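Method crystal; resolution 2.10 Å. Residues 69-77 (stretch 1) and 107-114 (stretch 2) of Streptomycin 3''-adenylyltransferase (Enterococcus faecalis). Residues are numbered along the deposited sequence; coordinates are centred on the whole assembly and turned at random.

Stretch 1, residues 69-77: IRPISKKIG
Stretch 2 (107-114) IYGEWLQE

The contact between residues 69-77 and 107-114 is built around one buried carboxylate, that of Glu110, and the polar groups gathered about it. Stretch 1 begins with Ile69 at phi/psi -80/-32, a backbone bond runs from Ile72 N to Ile69 O (3.1 Å), and from Ser73 to Ile76 the chain runs extended, with phi between -55° and -110° and psi near 145°. Stretch 2 enters as a strand through Ile107 and Tyr108, passes Gly109 (phi/psi -162/140), makes a 3-10 segment at 110-112, and starts a helix at Gln113, with Leu112 at the N-cap. Leu112 N to Gly109 O (3.0 Å) and Gln113 N to Glu110 O (3.1 Å) fix this turn. The CA atoms of Ile69 and Tyr108 lie 7.9 Å apart, those of Lys75 and Glu110 6.7 Å; together the stretches bury 404 Å².

Glu110 points toward stretch 1 with chi1 and chi2 both m. Glu110 OE2 accepts a very short bond from Tyr108 OH (2.4 Å) and forms a salt bridge with Lys75 NZ (3.3 Å), so the buried charge is compensated. Ser73 OG (chi1 t) lies 2.7 Å from Glu110 OE2 and 3.1 Å from Lys74 O; its single proton could serve either acceptor. Glu110 OE1 is satisfied by Gln113 NE2 at 3.1 Å, with a nearly straight 163° angle.

Lys75 leaves its CA sideways, but chi1 m and chi2 p bring its end nearer to stretch 2. There the ammonium can serve several acceptors: besides the salt bridge, Lys75 NZ donates to Arg70 O (2.6 Å) and weakly to Ser73 O (3.2 Å), tying its own loop together.

Gln113 (chi1 t, chi2 p) suits its place because an amide both donates and accepts. While Gln113 NE2 serves Glu110 OE1, and weakly Tyr108 OH (3.1 Å), Gln113 OE1 accepts from Arg70 NH1 at 2.9 Å and 143°. The guanidinium receives this oxygen at its edge, near its plane, where its N-H groups lie. Arg70 reaches it with chi1 and chi2 t and chi3 p.

Tyr108 (chi1 t, chi2 93°) joins the polar cluster to an apolar contact. Tyr108 OH lies 3.3 Å from Arg70 CA, while buried Ile69 (chi1 m, chi2 t) sets CG2 over one ring face, 3.5 Å from the Tyr108 ring centroid and almost on the normal, a CH-pi contact that needs no polar partner. Farther along, exposed Ile76 brings CD1 to 3.8 Å from Glu110 O, covering the turn with hydrocarbon.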

# COMPACT_ATOMS: atom_id res chain seq x y z
N ILE A 69 -1.48 17.24 -5.04
CA ILE A 69 -1.09 15.92 -5.52
C ILE A 69 -2.04 15.42 -6.60
O ILE A 69 -1.63 14.70 -7.51
CB ILE A 69 -1.00 14.92 -4.36
CG1 ILE A 69 0.13 15.31 -3.41
CG2 ILE A 69 -0.77 13.52 -4.91
CD1 ILE A 69 0.34 14.34 -2.27
N ARG A 70 -3.31 15.80 -6.52
CA ARG A 70 -4.31 15.19 -7.39
C ARG A 70 -4.00 15.36 -8.87
O ARG A 70 -4.20 14.39 -9.62
CB ARG A 70 -5.69 15.77 -7.06
CG ARG A 70 -6.75 15.51 -8.12
CD ARG A 70 -8.15 15.79 -7.58
NE ARG A 70 -8.19 17.02 -6.80
CZ ARG A 70 -8.99 17.23 -5.77
NH1 ARG A 70 -9.83 16.29 -5.37
NH2 ARG A 70 -8.96 18.39 -5.12
N PRO A 71 -3.55 16.52 -9.35
CA PRO A 71 -3.36 16.68 -10.81
C PRO A 71 -2.23 15.83 -11.37
O PRO A 71 -2.22 15.56 -12.57
CB PRO A 71 -3.04 18.17 -10.98
CG PRO A 71 -3.23 18.81 -9.61
CD PRO A 71 -3.10 17.71 -8.61
N ILE A 72 -1.29 15.41 -10.53
CA ILE A 72 -0.09 14.73 -11.01
C ILE A 72 -0.13 13.24 -10.73
O ILE A 72 0.87 12.55 -10.95
CB ILE A 72 1.18 15.37 -10.41
CG1 ILE A 72 1.16 15.27 -8.89
CG2 ILE A 72 1.28 16.83 -10.82
CD1 ILE A 72 2.54 15.41 -8.27
N SER A 73 -1.25 12.73 -10.25
CA SER A 73 -1.39 11.31 -9.99
C SER A 73 -2.37 10.72 -11.00
O SER A 73 -3.32 11.39 -11.42
CB SER A 73 -1.90 11.05 -8.56
OG SER A 73 -2.47 9.77 -8.42
N LYS A 74 -2.14 9.46 -11.36
CA LYS A 74 -3.07 8.76 -12.24
C LYS A 74 -4.45 8.70 -11.60
O LYS A 74 -4.58 8.59 -10.38
CB LYS A 74 -2.57 7.34 -12.52
CG LYS A 74 -3.41 6.55 -13.51
CD LYS A 74 -3.10 5.06 -13.40
CE LYS A 74 -3.82 4.24 -14.48
NZ LYS A 74 -2.89 3.71 -15.53
N LYS A 75 -5.48 8.76 -12.43
CA LYS A 75 -6.85 8.54 -11.99
C LYS A 75 -7.32 7.18 -12.49
O LYS A 75 -6.96 6.76 -13.59
CB LYS A 75 -7.79 9.64 -12.49
CG LYS A 75 -7.82 10.86 -11.57
CD LYS A 75 -6.72 11.84 -11.95
CE LYS A 75 -6.55 12.92 -10.89
NZ LYS A 75 -5.86 12.39 -9.68
N ILE A 76 -8.13 6.52 -11.66
CA ILE A 76 -8.55 5.15 -11.94
C ILE A 76 -9.19 5.07 -13.31
O ILE A 76 -9.89 5.99 -13.75
CB ILE A 76 -9.52 4.66 -10.85
CG1 ILE A 76 -8.77 4.39 -9.54
CG2 ILE A 76 -10.26 3.41 -11.33
CD1 ILE A 76 -9.62 4.62 -8.30
N GLY A 77 -8.93 3.96 -14.00
CA GLY A 77 -9.55 3.71 -15.29
C GLY A 77 -9.29 4.77 -16.34
O GLY A 77 -9.91 4.77 -17.42
N ILE A 107 -3.30 10.45 4.54
CA ILE A 107 -3.13 9.51 3.44
C ILE A 107 -3.65 10.17 2.17
O ILE A 107 -4.81 10.60 2.13
CB ILE A 107 -3.85 8.18 3.69
CG1 ILE A 107 -3.85 7.32 2.43
CG2 ILE A 107 -5.28 8.44 4.17
CD1 ILE A 107 -2.47 6.70 2.10
N TYR A 108 -2.81 10.25 1.15
CA TYR A 108 -3.26 10.46 -0.22
C TYR A 108 -3.36 9.10 -0.89
O TYR A 108 -2.41 8.31 -0.86
CB TYR A 108 -2.34 11.36 -1.05
CG TYR A 108 -2.98 11.62 -2.40
CD1 TYR A 108 -3.77 12.75 -2.62
CD2 TYR A 108 -2.86 10.71 -3.44
CE1 TYR A 108 -4.39 12.96 -3.84
CE2 TYR A 108 -3.47 10.92 -4.66
CZ TYR A 108 -4.24 12.04 -4.85
OH TYR A 108 -4.86 12.24 -6.06
N GLY A 109 -4.51 8.84 -1.51
CA GLY A 109 -4.76 7.59 -2.21
C GLY A 109 -5.93 7.74 -3.16
O GLY A 109 -6.92 8.39 -2.81
N GLU A 110 -5.84 7.15 -4.35
CA GLU A 110 -6.85 7.38 -5.37
C GLU A 110 -8.17 6.70 -5.04
O GLU A 110 -9.21 7.14 -5.53
CB GLU A 110 -6.35 6.92 -6.74
CG GLU A 110 -5.29 7.82 -7.34
CD GLU A 110 -5.78 9.24 -7.56
OE1 GLU A 110 -6.97 9.42 -7.89
OE2 GLU A 110 -4.97 10.18 -7.38
N TRP A 111 -8.16 5.62 -4.25
CA TRP A 111 -9.41 5.01 -3.80
C TRP A 111 -10.24 5.97 -2.96
O TRP A 111 -11.42 5.68 -2.71
CB TRP A 111 -9.13 3.74 -2.99
CG TRP A 111 -8.38 3.98 -1.71
CD1 TRP A 111 -8.92 4.18 -0.47
CD2 TRP A 111 -6.96 4.05 -1.55
NE1 TRP A 111 -7.92 4.37 0.45
CE2 TRP A 111 -6.71 4.29 -0.18
CE3 TRP A 111 -5.88 3.93 -2.42
CZ2 TRP A 111 -5.42 4.42 0.32
CZ3 TRP A 111 -4.61 4.05 -1.92
CH2 TRP A 111 -4.38 4.30 -0.56
N LEU A 112 -9.67 7.10 -2.55
CA LEU A 112 -10.35 8.09 -1.73
C LEU A 112 -10.80 9.31 -2.53
O LEU A 112 -11.30 10.28 -1.94
CB LEU A 112 -9.42 8.54 -0.60
CG LEU A 112 -9.10 7.58 0.54
CD1 LEU A 112 -7.94 8.14 1.35
CD2 LEU A 112 -10.32 7.36 1.43
N GLN A 113 -10.64 9.29 -3.85
CA GLN A 113 -10.89 10.50 -4.64
C GLN A 113 -12.35 10.92 -4.55
O GLN A 113 -12.65 12.10 -4.33
CB GLN A 113 -10.46 10.27 -6.09
CG GLN A 113 -10.26 11.56 -6.89
CD GLN A 113 -9.17 12.43 -6.34
OE1 GLN A 113 -9.43 13.44 -5.67
NE2 GLN A 113 -7.92 12.07 -6.63
N GLU A 114 -13.28 9.99 -4.75
CA GLU A 114 -14.70 10.33 -4.65
C GLU A 114 -14.99 11.05 -3.34
O GLU A 114 -15.66 12.09 -3.31
CB GLU A 114 -15.56 9.08 -4.77
CG GLU A 114 -15.71 8.58 -6.19
CD GLU A 114 -16.74 7.48 -6.30
OE1 GLU A 114 -17.63 7.58 -7.17
OE2 GLU A 114 -16.66 6.51 -5.51